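Local coordinates for protein sulfide-quinone reductase (Aquifex aeolicus, PDB 3HYV) that oxidises hydrogen sulfide with the help of a quinone, using one bound FAD per subunit and probably building polysulfide on its active-site thiols, at residues P43-L48 and C124-A129; D337-R342 and I416-D421; I346-F351 and H379-A384. One frame throughout, in Å; residues are numbered along the deposited sequence.

Contact 1. Residues P43-L48 and C124-A129. With FAD (flavin-adenine dinucleotide), chain G.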
loop_
_atom_site.group_PDB
_atom_site.type_symbol
_atom_site.label_atom_id
_atom_site.label_comp_id
_atom_site.label_asym_id
_atom_site.label_seq_id
_atom_site.Cartn_x
_atom_site.Cartn_y
_atom_site.Cartn_z
ATOM N N PRO A 43 20.536 4.699 23.769
ATOM C CA PRO A 43 20.226 5.040 22.356
ATOM C C PRO A 43 21.432 5.169 21.402
ATOM O O PRO A 43 21.247 5.195 20.172
ATOM C CB PRO A 43 19.495 6.388 22.479
ATOM C CG PRO A 43 18.876 6.332 23.868
ATOM C CD PRO A 43 19.918 5.664 24.705
ATOM N N ALA A 44 22.639 5.277 21.958
ATOM C CA ALA A 44 23.853 5.344 21.142
ATOM C C ALA A 44 24.560 3.982 20.982
ATOM O O ALA A 44 25.577 3.889 20.301
ATOM C CB ALA A 44 24.808 6.399 21.684
ATOM N N PHE A 45 23.995 2.929 21.579
ATOM C CA PHE A 45 24.569 1.572 21.483
ATOM C C PHE A 45 24.623 0.976 20.058
ATOM O O PHE A 45 25.622 0.342 19.713
ATOM C CB PHE A 45 23.911 0.588 22.470
ATOM C CG PHE A 45 24.241 0.848 23.938
ATOM C CD1 PHE A 45 25.122 1.859 24.322
ATOM C CD2 PHE A 45 23.682 0.044 24.932
ATOM C CE1 PHE A 45 25.415 2.095 25.674
ATOM C CE2 PHE A 45 23.980 0.261 26.293
ATOM C CZ PHE A 45 24.842 1.297 26.660
ATOM N N PRO A 46 23.561 1.165 19.234
ATOM C CA PRO A 46 23.669 0.735 17.835
ATOM C C PRO A 46 24.805 1.435 17.091
ATOM O O PRO A 46 25.470 0.807 16.271
ATOM C CB PRO A 46 22.315 1.135 17.230
ATOM C CG PRO A 46 21.385 1.235 18.390
ATOM C CD PRO A 46 22.224 1.733 19.520
ATOM N N HIS A 47 25.011 2.718 17.382
ATOM C CA HIS A 47 26.100 3.514 16.806
ATOM C C HIS A 47 27.465 3.053 17.343
ATOM O O HIS A 47 28.443 3.024 16.604
ATOM C CB HIS A 47 25.911 5.012 17.108
ATOM C CG HIS A 47 24.567 5.561 16.733
ATOM N ND1 HIS A 47 23.420 5.282 17.449
ATOM C CD2 HIS A 47 24.194 6.409 15.746
ATOM C CE1 HIS A 47 22.394 5.915 16.904
ATOM N NE2 HIS A 47 22.835 6.604 15.867
ATOM N N LEU A 48 27.536 2.721 18.630
ATOM C CA LEU A 48 28.730 2.064 19.186
ATOM C C LEU A 48 29.048 0.752 18.460
ATOM O O LEU A 48 30.200 0.501 18.120
ATOM C CB LEU A 48 28.575 1.803 20.687
ATOM C CG LEU A 48 29.794 1.302 21.482
ATOM C CD1 LEU A 48 30.989 2.281 21.422
ATOM C CD2 LEU A 48 29.414 0.986 22.941
ATOM N N CYS A 124 22.470 -4.664 23.080
ATOM C CA CYS A 124 21.690 -4.161 24.219
ATOM C C CYS A 124 22.514 -3.573 25.362
ATOM O O CYS A 124 22.015 -2.732 26.102
ATOM C CB CYS A 124 20.776 -5.256 24.774
ATOM S SG CYS A 124 19.473 -5.740 23.678
ATOM N N THR A 125 23.749 -4.049 25.529
ATOM C CA THR A 125 24.701 -3.461 26.483
ATOM C C THR A 125 25.929 -2.961 25.728
ATOM O O THR A 125 26.192 -3.401 24.603
ATOM C CB THR A 125 25.152 -4.462 27.600
ATOM O OG1 THR A 125 25.925 -5.517 27.028
ATOM C CG2 THR A 125 23.967 -5.057 28.339
ATOM N N ALA A 126 26.682 -2.048 26.346
ATOM C CA ALA A 126 27.914 -1.520 25.740
ATOM C C ALA A 126 28.902 -2.638 25.442
ATOM O O ALA A 126 29.517 -2.643 24.381
ATOM C CB ALA A 126 28.558 -0.468 26.625
ATOM N N GLU A 127 29.028 -3.588 26.373
ATOM C CA GLU A 127 29.920 -4.744 26.232
ATOM C C GLU A 127 29.534 -5.657 25.054
ATOM O O GLU A 127 30.401 -6.111 24.307
ATOM C CB GLU A 127 29.973 -5.548 27.539
ATOM C CG GLU A 127 30.644 -4.823 28.730
ATOM C CD GLU A 127 29.742 -3.813 29.441
ATOM O OE1 GLU A 127 28.498 -3.958 29.401
ATOM O OE2 GLU A 127 30.287 -2.869 30.060
ATOM N N HIS A 128 28.240 -5.927 24.894
ATOM C CA HIS A 128 27.747 -6.692 23.746
ATOM C C HIS A 128 27.923 -5.929 22.419
ATOM O O HIS A 128 28.310 -6.518 21.410
ATOM C CB HIS A 128 26.279 -7.111 23.952
ATOM C CG HIS A 128 26.098 -8.236 24.929
ATOM N ND1 HIS A 128 25.418 -8.089 26.120
ATOM C CD2 HIS A 128 26.505 -9.528 24.888
ATOM C CE1 HIS A 128 25.425 -9.236 26.775
ATOM N NE2 HIS A 128 26.077 -10.127 26.049
ATOM N N ALA A 129 27.647 -4.621 22.435
ATOM C CA ALA A 129 27.827 -3.759 21.256
ATOM C C ALA A 129 29.263 -3.762 20.745
ATOM O O ALA A 129 29.493 -3.781 19.539
ATOM C CB ALA A 129 27.368 -2.313 21.547
HETATM P PA FAD G . 19.109 0.923 32.086
HETATM O O1A FAD G . 19.185 2.331 31.547
HETATM O O2A FAD G . 19.648 -0.214 31.258
HETATM O O5B FAD G . 19.880 0.899 33.509
HETATM C C5B FAD G . 19.603 0.000 34.588
HETATM C C4B FAD G . 20.770 0.054 35.572
HETATM O O4B FAD G . 20.620 -0.880 36.654
HETATM C C3B FAD G . 22.073 -0.315 34.881
HETATM O O3B FAD G . 23.087 0.586 35.313
HETATM C C2B FAD G . 22.397 -1.699 35.399
HETATM O O2B FAD G . 23.804 -1.897 35.404
HETATM C C1B FAD G . 21.824 -1.647 36.810
HETATM N N9A FAD G . 21.563 -2.971 37.453
HETATM C C8A FAD G . 21.131 -4.110 36.872
HETATM N N7A FAD G . 21.015 -5.080 37.818
HETATM C C5A FAD G . 21.388 -4.544 38.996
HETATM C C6A FAD G . 21.477 -5.035 40.298
HETATM N N6A FAD G . 21.144 -6.321 40.583
HETATM N N1A FAD G . 21.892 -4.213 41.285
HETATM C C2A FAD G . 22.224 -2.942 41.035
HETATM N N3A FAD G . 22.147 -2.443 39.798
HETATM C C4A FAD G . 21.728 -3.218 38.762
HETATM N N1 FAD G . 14.640 4.400 23.896
HETATM C C2 FAD G . 14.397 5.577 23.250
HETATM O O2 FAD G . 13.529 6.353 23.682
HETATM N N3 FAD G . 15.094 5.942 22.150
HETATM C C4 FAD G . 16.049 5.117 21.671
HETATM O O4 FAD G . 16.735 5.481 20.560
HETATM C C4X FAD G . 16.319 3.902 22.313
HETATM N N5 FAD G . 17.281 3.078 21.831
HETATM C C5X FAD G . 17.541 1.904 22.457
HETATM C C6 FAD G . 18.542 1.057 21.961
HETATM C C7 FAD G . 18.826 -0.161 22.586
HETATM C C7M FAD G . 19.912 -1.034 22.006
HETATM C C8 FAD G . 18.105 -0.537 23.724
HETATM C C8M FAD G . 18.350 -1.850 24.446
HETATM C C9 FAD G . 17.113 0.318 24.214
HETATM C C9A FAD G . 16.810 1.540 23.598
HETATM N N10 FAD G . 15.845 2.374 24.099
HETATM C C10 FAD G . 15.585 3.540 23.452
HETATM C "C1'" FAD G . 15.039 1.946 25.277
HETATM C "C2'" FAD G . 15.243 2.540 26.666
HETATM O "O2'" FAD G . 15.223 3.975 26.618
HETATM C "C3'" FAD G . 16.512 1.987 27.302
HETATM O "O3'" FAD G . 16.451 0.549 27.293
HETATM C "C4'" FAD G . 16.755 2.542 28.708
HETATM O "O4'" FAD G . 18.162 2.475 28.980
HETATM C "C5'" FAD G . 16.019 1.770 29.795
HETATM O "O5'" FAD G . 16.237 2.431 31.044
HETATM P P FAD G . 16.335 1.673 32.460
HETATM O O1P FAD G . 16.639 2.723 33.504
HETATM O O2P FAD G . 15.058 0.873 32.638
HETATM O O3P FAD G . 17.553 0.612 32.362
#

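Contact 2. Residues D337-R342 and I416-D421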
loop_
_atom_site.group_PDB
_atom_site.type_symbol
_atom_site.label_atom_id
_atom_site.label_comp_id
_atom_site.label_asym_id
_atom_site.label_seq_id
_atom_site.Cartn_x
_atom_site.Cartn_y
_atom_site.Cartn_z
ATOM N N ASP A 337 -2.050 14.098 47.146
ATOM C CA ASP A 337 -1.936 14.115 45.683
ATOM C C ASP A 337 -1.004 13.007 45.196
ATOM O O ASP A 337 0.079 12.801 45.757
ATOM C CB ASP A 337 -1.415 15.470 45.184
ATOM C CG ASP A 337 -2.491 16.550 45.157
ATOM O OD1 ASP A 337 -3.694 16.225 45.291
ATOM O OD2 ASP A 337 -2.122 17.734 44.985
ATOM N N LYS A 338 -1.442 12.295 44.160
ATOM C CA LYS A 338 -0.626 11.278 43.502
ATOM C C LYS A 338 -0.731 11.387 41.981
ATOM O O LYS A 338 -1.725 11.892 41.450
ATOM C CB LYS A 338 -0.995 9.872 43.995
ATOM C CG LYS A 338 -0.581 9.614 45.444
ATOM C CD LYS A 338 -1.066 8.275 45.967
ATOM C CE LYS A 338 -0.010 7.185 45.784
ATOM N NZ LYS A 338 -0.505 5.869 46.294
ATOM N N TYR A 339 0.306 10.915 41.293
ATOM C CA TYR A 339 0.476 11.134 39.852
ATOM C C TYR A 339 0.733 9.851 39.061
ATOM O O TYR A 339 1.477 8.970 39.493
ATOM C CB TYR A 339 1.645 12.096 39.589
ATOM C CG TYR A 339 1.485 13.461 40.224
ATOM C CD1 TYR A 339 0.873 14.505 39.526
ATOM C CD2 TYR A 339 1.946 13.709 41.520
ATOM C CE1 TYR A 339 0.724 15.754 40.092
ATOM C CE2 TYR A 339 1.796 14.954 42.100
ATOM C CZ TYR A 339 1.182 15.972 41.378
ATOM O OH TYR A 339 1.030 17.208 41.937
ATOM N N ALA A 340 0.114 9.789 37.888
ATOM C CA ALA A 340 0.397 8.785 36.889
ATOM C C ALA A 340 1.142 9.419 35.696
ATOM O O ALA A 340 0.819 10.545 35.286
ATOM C CB ALA A 340 -0.892 8.144 36.429
ATOM N N PRO A 341 2.146 8.706 35.144
ATOM C CA PRO A 341 2.800 9.184 33.921
ATOM C C PRO A 341 1.855 9.107 32.725
ATOM O O PRO A 341 1.008 8.219 32.663
ATOM C CB PRO A 341 3.959 8.196 33.730
ATOM C CG PRO A 341 3.504 6.952 34.438
ATOM C CD PRO A 341 2.739 7.445 35.631
ATOM N N ARG A 342 1.991 10.052 31.802
ATOM C CA ARG A 342 1.218 10.055 30.567
ATOM C C ARG A 342 1.602 8.862 29.672
ATOM O O ARG A 342 0.748 8.290 28.996
ATOM C CB ARG A 342 1.427 11.384 29.829
ATOM C CG ARG A 342 0.805 11.468 28.440
ATOM C CD ARG A 342 -0.699 11.653 28.504
ATOM N NE ARG A 342 -1.273 11.797 27.167
ATOM C CZ ARG A 342 -2.560 12.011 26.911
ATOM N NH1 ARG A 342 -3.440 12.100 27.901
ATOM N NH2 ARG A 342 -2.967 12.124 25.655
ATOM N N ILE A 416 2.905 14.271 33.236
ATOM C CA ILE A 416 2.190 13.532 34.294
ATOM C C ILE A 416 0.768 14.042 34.534
ATOM O O ILE A 416 0.460 15.199 34.254
ATOM C CB ILE A 416 2.967 13.531 35.646
ATOM C CG1 ILE A 416 3.249 14.968 36.126
ATOM C CG2 ILE A 416 4.246 12.697 35.536
ATOM C CD1 ILE A 416 3.901 15.055 37.490
ATOM N N GLU A 417 -0.090 13.168 35.057
ATOM C CA GLU A 417 -1.485 13.503 35.351
ATOM C C GLU A 417 -1.838 13.172 36.797
ATOM O O GLU A 417 -1.421 12.136 37.319
ATOM C CB GLU A 417 -2.440 12.754 34.410
ATOM C CG GLU A 417 -2.644 13.409 33.041
ATOM C CD GLU A 417 -3.213 12.452 31.973
ATOM O OE1 GLU A 417 -2.902 11.238 32.004
ATOM O OE2 GLU A 417 -3.958 12.924 31.084
ATOM N N LEU A 418 -2.602 14.058 37.433
ATOM C CA LEU A 418 -3.181 13.797 38.751
ATOM C C LEU A 418 -4.134 12.614 38.673
ATOM O O LEU A 418 -5.119 12.645 37.929
ATOM C CB LEU A 418 -3.927 15.031 39.271
ATOM C CG LEU A 418 -3.237 15.905 40.321
ATOM C CD1 LEU A 418 -3.955 17.247 40.455
ATOM C CD2 LEU A 418 -3.170 15.196 41.669
ATOM N N CYS A 419 -3.823 11.569 39.432
ATOM C CA CYS A 419 -4.589 10.331 39.388
ATOM C C CYS A 419 -5.488 10.212 40.621
ATOM O O CYS A 419 -5.020 10.278 41.766
ATOM C CB CYS A 419 -3.658 9.117 39.248
ATOM S SG CYS A 419 -4.508 7.530 38.950
ATOM N N LYS A 420 -6.783 10.054 40.371
ATOM C CA LYS A 420 -7.769 9.947 41.442
ATOM C C LYS A 420 -7.778 8.560 42.075
ATOM O O LYS A 420 -8.088 8.422 43.260
ATOM C CB LYS A 420 -9.165 10.325 40.942
ATOM C CG LYS A 420 -9.544 9.730 39.591
ATOM C CD LYS A 420 -10.901 10.259 39.126
ATOM C CE LYS A 420 -11.184 9.876 37.677
ATOM N NZ LYS A 420 -10.221 10.512 36.726
ATOM N N ASP A 421 -7.420 7.545 41.287
ATOM C CA ASP A 421 -7.428 6.154 41.742
ATOM C C ASP A 421 -6.267 5.367 41.139
ATOM O O ASP A 421 -6.303 5.007 39.954
ATOM C CB ASP A 421 -8.767 5.498 41.382
ATOM C CG ASP A 421 -8.853 4.045 41.824
ATOM O OD1 ASP A 421 -8.387 3.718 42.941
ATOM O OD2 ASP A 421 -9.405 3.231 41.049
#

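Contact 3. Residues I346-F351 and H379-A384. With FAD (flavin-adenine dinucleotide), chain G.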
loop_
_atom_site.group_PDB
_atom_site.type_symbol
_atom_site.label_atom_id
_atom_site.label_comp_id
_atom_site.label_asym_id
_atom_site.label_seq_id
_atom_site.Cartn_x
_atom_site.Cartn_y
_atom_site.Cartn_z
ATOM N N ILE A 346 8.275 9.978 21.943
ATOM C CA ILE A 346 8.894 10.537 20.748
ATOM C C ILE A 346 10.087 9.646 20.450
ATOM O O ILE A 346 11.059 9.651 21.203
ATOM C CB ILE A 346 9.389 11.986 20.996
ATOM C CG1 ILE A 346 8.209 12.923 21.213
ATOM C CG2 ILE A 346 10.270 12.489 19.837
ATOM C CD1 ILE A 346 8.598 14.280 21.772
ATOM N N CYS A 347 10.003 8.857 19.381
ATOM C CA CYS A 347 11.105 7.956 18.986
ATOM C C CYS A 347 11.695 8.291 17.619
ATOM O O CYS A 347 10.959 8.558 16.660
ATOM C CB CYS A 347 10.657 6.492 18.995
ATOM S SG CYS A 347 9.946 5.955 20.549
ATOM N N ILE A 348 13.027 8.276 17.540
ATOM C CA ILE A 348 13.729 8.476 16.276
ATOM C C ILE A 348 14.570 7.246 15.934
ATOM O O ILE A 348 15.440 6.839 16.714
ATOM C CB ILE A 348 14.585 9.766 16.287
ATOM C CG1 ILE A 348 13.681 10.986 16.504
ATOM C CG2 ILE A 348 15.367 9.916 14.981
ATOM C CD1 ILE A 348 14.356 12.146 17.180
ATOM N N ALA A 349 14.278 6.642 14.781
ATOM C CA ALA A 349 15.081 5.538 14.267
ATOM C C ALA A 349 16.101 6.074 13.264
ATOM O O ALA A 349 15.749 6.468 12.157
ATOM C CB ALA A 349 14.198 4.463 13.629
ATOM N N ASP A 350 17.362 6.091 13.678
ATOM C CA ASP A 350 18.459 6.614 12.865
ATOM C C ASP A 350 18.878 5.571 11.820
ATOM O O ASP A 350 19.147 4.422 12.166
ATOM C CB ASP A 350 19.633 6.978 13.781
ATOM C CG ASP A 350 20.668 7.874 13.110
ATOM O OD1 ASP A 350 20.404 8.460 12.033
ATOM O OD2 ASP A 350 21.765 8.004 13.681
ATOM N N PHE A 351 18.912 5.964 10.548
ATOM C CA PHE A 351 19.249 5.036 9.454
ATOM C C PHE A 351 20.621 5.317 8.830
ATOM O O PHE A 351 20.950 4.758 7.782
ATOM C CB PHE A 351 18.191 5.075 8.336
ATOM C CG PHE A 351 16.776 4.881 8.803
ATOM C CD1 PHE A 351 16.459 3.941 9.784
ATOM C CD2 PHE A 351 15.747 5.624 8.237
ATOM C CE1 PHE A 351 15.139 3.759 10.201
ATOM C CE2 PHE A 351 14.428 5.451 8.656
ATOM C CZ PHE A 351 14.125 4.516 9.635
ATOM N N HIS A 379 17.735 12.797 11.495
ATOM C CA HIS A 379 19.046 12.266 11.864
ATOM C C HIS A 379 19.825 13.256 12.747
ATOM O O HIS A 379 20.434 12.859 13.741
ATOM C CB HIS A 379 19.875 11.908 10.618
ATOM C CG HIS A 379 21.338 11.741 10.897
ATOM N ND1 HIS A 379 22.281 12.659 10.492
ATOM C CD2 HIS A 379 22.015 10.780 11.569
ATOM C CE1 HIS A 379 23.478 12.263 10.884
ATOM N NE2 HIS A 379 23.345 11.127 11.544
ATOM N N TYR A 380 19.809 14.528 12.365
ATOM C CA TYR A 380 20.550 15.570 13.086
ATOM C C TYR A 380 19.959 15.874 14.457
ATOM O O TYR A 380 20.695 16.201 15.389
ATOM C CB TYR A 380 20.714 16.830 12.228
ATOM C CG TYR A 380 21.475 16.515 10.963
ATOM C CD1 TYR A 380 22.860 16.343 10.987
ATOM C CD2 TYR A 380 20.811 16.317 9.759
ATOM C CE1 TYR A 380 23.563 16.015 9.826
ATOM C CE2 TYR A 380 21.497 15.992 8.607
ATOM C CZ TYR A 380 22.873 15.843 8.641
ATOM O OH TYR A 380 23.563 15.519 7.484
ATOM N N PHE A 381 18.639 15.726 14.576
ATOM C CA PHE A 381 17.961 15.848 15.865
ATOM C C PHE A 381 18.388 14.747 16.844
ATOM O O PHE A 381 18.592 15.016 18.023
ATOM C CB PHE A 381 16.436 15.840 15.685
ATOM C CG PHE A 381 15.688 16.328 16.890
ATOM C CD1 PHE A 381 15.295 17.659 16.985
ATOM C CD2 PHE A 381 15.386 15.461 17.946
ATOM C CE1 PHE A 381 14.610 18.126 18.119
ATOM C CE2 PHE A 381 14.701 15.917 19.087
ATOM C CZ PHE A 381 14.311 17.249 19.169
ATOM N N LYS A 382 18.511 13.512 16.353
ATOM C CA LYS A 382 18.934 12.380 17.187
ATOM C C LYS A 382 20.330 12.614 17.798
ATOM O O LYS A 382 20.524 12.461 19.019
ATOM C CB LYS A 382 18.889 11.079 16.374
ATOM C CG LYS A 382 19.451 9.849 17.082
ATOM C CD LYS A 382 18.352 8.974 17.635
ATOM C CE LYS A 382 18.887 7.645 18.108
ATOM N NZ LYS A 382 17.770 6.773 18.568
ATOM N N THR A 383 21.291 12.989 16.950
ATOM C CA THR A 383 22.633 13.372 17.413
ATOM C C THR A 383 22.557 14.513 18.438
ATOM O O THR A 383 23.220 14.464 19.479
ATOM C CB THR A 383 23.552 13.797 16.239
ATOM O OG1 THR A 383 23.482 12.820 15.189
ATOM C CG2 THR A 383 24.998 13.930 16.699
ATOM N N ALA A 384 21.741 15.528 18.144
ATOM C CA ALA A 384 21.613 16.701 19.012
ATOM C C ALA A 384 21.092 16.327 20.396
ATOM O O ALA A 384 21.616 16.801 21.413
ATOM C CB ALA A 384 20.732 17.767 18.358
HETATM P PA FAD G . 19.109 0.923 32.086
HETATM O O1A FAD G . 19.185 2.331 31.547
HETATM O O2A FAD G . 19.648 -0.214 31.258
HETATM O O5B FAD G . 19.880 0.899 33.509
HETATM C C5B FAD G . 19.603 0.000 34.588
HETATM C C4B FAD G . 20.770 0.054 35.572
HETATM O O4B FAD G . 20.620 -0.880 36.654
HETATM C C3B FAD G . 22.073 -0.315 34.881
HETATM O O3B FAD G . 23.087 0.586 35.313
HETATM C C2B FAD G . 22.397 -1.699 35.399
HETATM O O2B FAD G . 23.804 -1.897 35.404
HETATM C C1B FAD G . 21.824 -1.647 36.810
HETATM N N9A FAD G . 21.563 -2.971 37.453
HETATM C C8A FAD G . 21.131 -4.110 36.872
HETATM N N7A FAD G . 21.015 -5.080 37.818
HETATM C C5A FAD G . 21.388 -4.544 38.996
HETATM C C6A FAD G . 21.477 -5.035 40.298
HETATM N N6A FAD G . 21.144 -6.321 40.583
HETATM N N1A FAD G . 21.892 -4.213 41.285
HETATM C C2A FAD G . 22.224 -2.942 41.035
HETATM N N3A FAD G . 22.147 -2.443 39.798
HETATM C C4A FAD G . 21.728 -3.218 38.762
HETATM N N1 FAD G . 14.640 4.400 23.896
HETATM C C2 FAD G . 14.397 5.577 23.250
HETATM O O2 FAD G . 13.529 6.353 23.682
HETATM N N3 FAD G . 15.094 5.942 22.150
HETATM C C4 FAD G . 16.049 5.117 21.671
HETATM O O4 FAD G . 16.735 5.481 20.560
HETATM C C4X FAD G . 16.319 3.902 22.313
HETATM N N5 FAD G . 17.281 3.078 21.831
HETATM C C5X FAD G . 17.541 1.904 22.457
HETATM C C6 FAD G . 18.542 1.057 21.961
HETATM C C7 FAD G . 18.826 -0.161 22.586
HETATM C C7M FAD G . 19.912 -1.034 22.006
HETATM C C8 FAD G . 18.105 -0.537 23.724
HETATM C C8M FAD G . 18.350 -1.850 24.446
HETATM C C9 FAD G . 17.113 0.318 24.214
HETATM C C9A FAD G . 16.810 1.540 23.598
HETATM N N10 FAD G . 15.845 2.374 24.099
HETATM C C10 FAD G . 15.585 3.540 23.452
HETATM C "C1'" FAD G . 15.039 1.946 25.277
HETATM C "C2'" FAD G . 15.243 2.540 26.666
HETATM O "O2'" FAD G . 15.223 3.975 26.618
HETATM C "C3'" FAD G . 16.512 1.987 27.302
HETATM O "O3'" FAD G . 16.451 0.549 27.293
HETATM C "C4'" FAD G . 16.755 2.542 28.708
HETATM O "O4'" FAD G . 18.162 2.475 28.980
HETATM C "C5'" FAD G . 16.019 1.770 29.795
HETATM O "O5'" FAD G . 16.237 2.431 31.044
HETATM P P FAD G . 16.335 1.673 32.460
HETATM O O1P FAD G . 16.639 2.723 33.504
HETATM O O2P FAD G . 15.058 0.873 32.638
HETATM O O3P FAD G . 17.553 0.612 32.362
#

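Contact 1. Residues P43-L48 and C124-A129
F45 meets the turn into helix 126-141 in two ways at once. The ring atom CE2 of F45 lies 3.6 Å from A126 N, which sits over one ring face and toward its rim. The carbonyl oxygen of C124 instead reaches the ring edge, close to the plane, with F45 CD2 3.4 Å from C124 O. With CG beside the backbone N (chi1 -70°), the ring is directed into this turn. One helical turn on, L48 continues the packing: its CG is anti to the backbone N (chi1 -172°), and methyl CD2 lies 4.1 Å from both A126 CB and A129 CB. Backbone joins in as well, since F45 O stands 3.7 Å from A129 CB. F45, L48, A126 and A129 are all buried and no hydrogen bond crosses between the segments, so this tight part is held by van der Waals packing, of side chain on side chain and of the F45 ring on backbone.

The start of helix 126-141 facing away from 43-48 is more open to solvent. T125, turned away from 43-48, occupies the N-cap position: its OG1 accepts from H128 N at 3.2 Å with an N-H...O angle of 162°, and also pairs with H128 ND1. E127 is exposed and makes no contact with 43-48; its carboxylate bonds to the Y38 hydroxyl and makes a long, weak ion pair with the FAD-binding R36.

At the start of 43-48, P43 rests over the flavin, with CG 3.8 Å from FAD C4 and CB 3.5 Å from FAD O4. P43 is an established FAD-binding residue, and the 3-10 turn running into helix 45-49 belongs to the flavin-binding site of the pyridine nucleotide-disulphide oxidoreductase fold.

Contact 2. Residues D337-R342 and I416-D421
Y339 and L418 face each other as a non-hydrogen-bonded pair of a two-stranded antiparallel sheet. From Y339 outward, CB lies 3.8 Å from E417 O; CG and then CD1 come to the I416 methyl CD1, 3.7 Å from Y339 CD1; CE1 reaches L418 CG, while L418 CD2 lies over one ring face. I416 can present that methyl because its CG1 sits between the backbone N and the carbonyl carbon (chi1 57°). H326 meets the same tyrosine ring. Replacing Y339 by an alanine would probably open a gap beside I416 CD1 and deprive L418 CG and the H326 ring of their packing partner.

A340 and E417 form the hydrogen-bonded pair, A340 N to E417 O at 2.9 Å and E417 N to A340 O at 2.8 Å, and C419 N to K338 O adds a third bond at 171°. C419 is disulfide-bonded to C430, the C-terminal residue. R342 NH1 and E417 OE2 form a salt bridge whose hydrogen bond is weak, 3.3 Å and bent to 134°. R342 also has a stronger salt bridge, NE to D361, and a cation-pi contact with Y178 of a second subunit, so its charge is probably shared among all three.

Contact 3. Residues I346-F351 and H379-A384
H379 opens the helical side with its imidazole edge against the D350 carboxylate, although the modelled approach is too short to be trusted and the closeness is doubtful. The firmer polar partner of D350 is H47. Two residues on, F381 brings ring atom CD2 to 3.6 Å from I348 CD1, the two side chains crossing at about a right angle. A dodecyl maltoside detergent molecule also touches this phenylalanine, which is consistent with a membrane-facing surface.

Helix 376-395 packs across strand 345-350, outermost in this chain's three-stranded antiparallel sheet; the axes of 379-384 and 346-350 approach to 8.5 Å at 110°. I348 and D350 point to the helix, whereas C347, probably a persulfide-carrying active-site cysteine, points away.

K382 follows, its aliphatic part running antiparallel alongside the I348 side chain, with K382 CB 4.0 Å from I348 CG2. A bend at chi2 (101°) then carries the amine back to the strand and the flavin. There K382 NZ donates to I348 O at 3.0 Å, approaching almost in line with the carbonyl bond, and to FAD O4 at 2.6 Å, while E162 adds a salt bridge; three partners thereby fix the lysine tip at the flavin carbonyl.

Contacts 1 and 3 lie nearer the centre of the chain and both touch FAD; contact 2 lies on the other side of that centre from contact 1, about 34 Å away between centres and partly buried at a subunit boundary. Contact 1 is largely buried, with no hydrogen bond between its segments, contact 3 mixes apolar packing with a lysine shared by strand and flavin, and contact 2 relies on backbone hydrogen bonds between strands. Contacts 1 and 3 also touch directly: H47 NE2 lies 2.8 Å from D350 OD2, a probable hydrogen bond. Contacts 2 and 3 are linked by sequence, strand 345-350 following strand 339-341 in the chain.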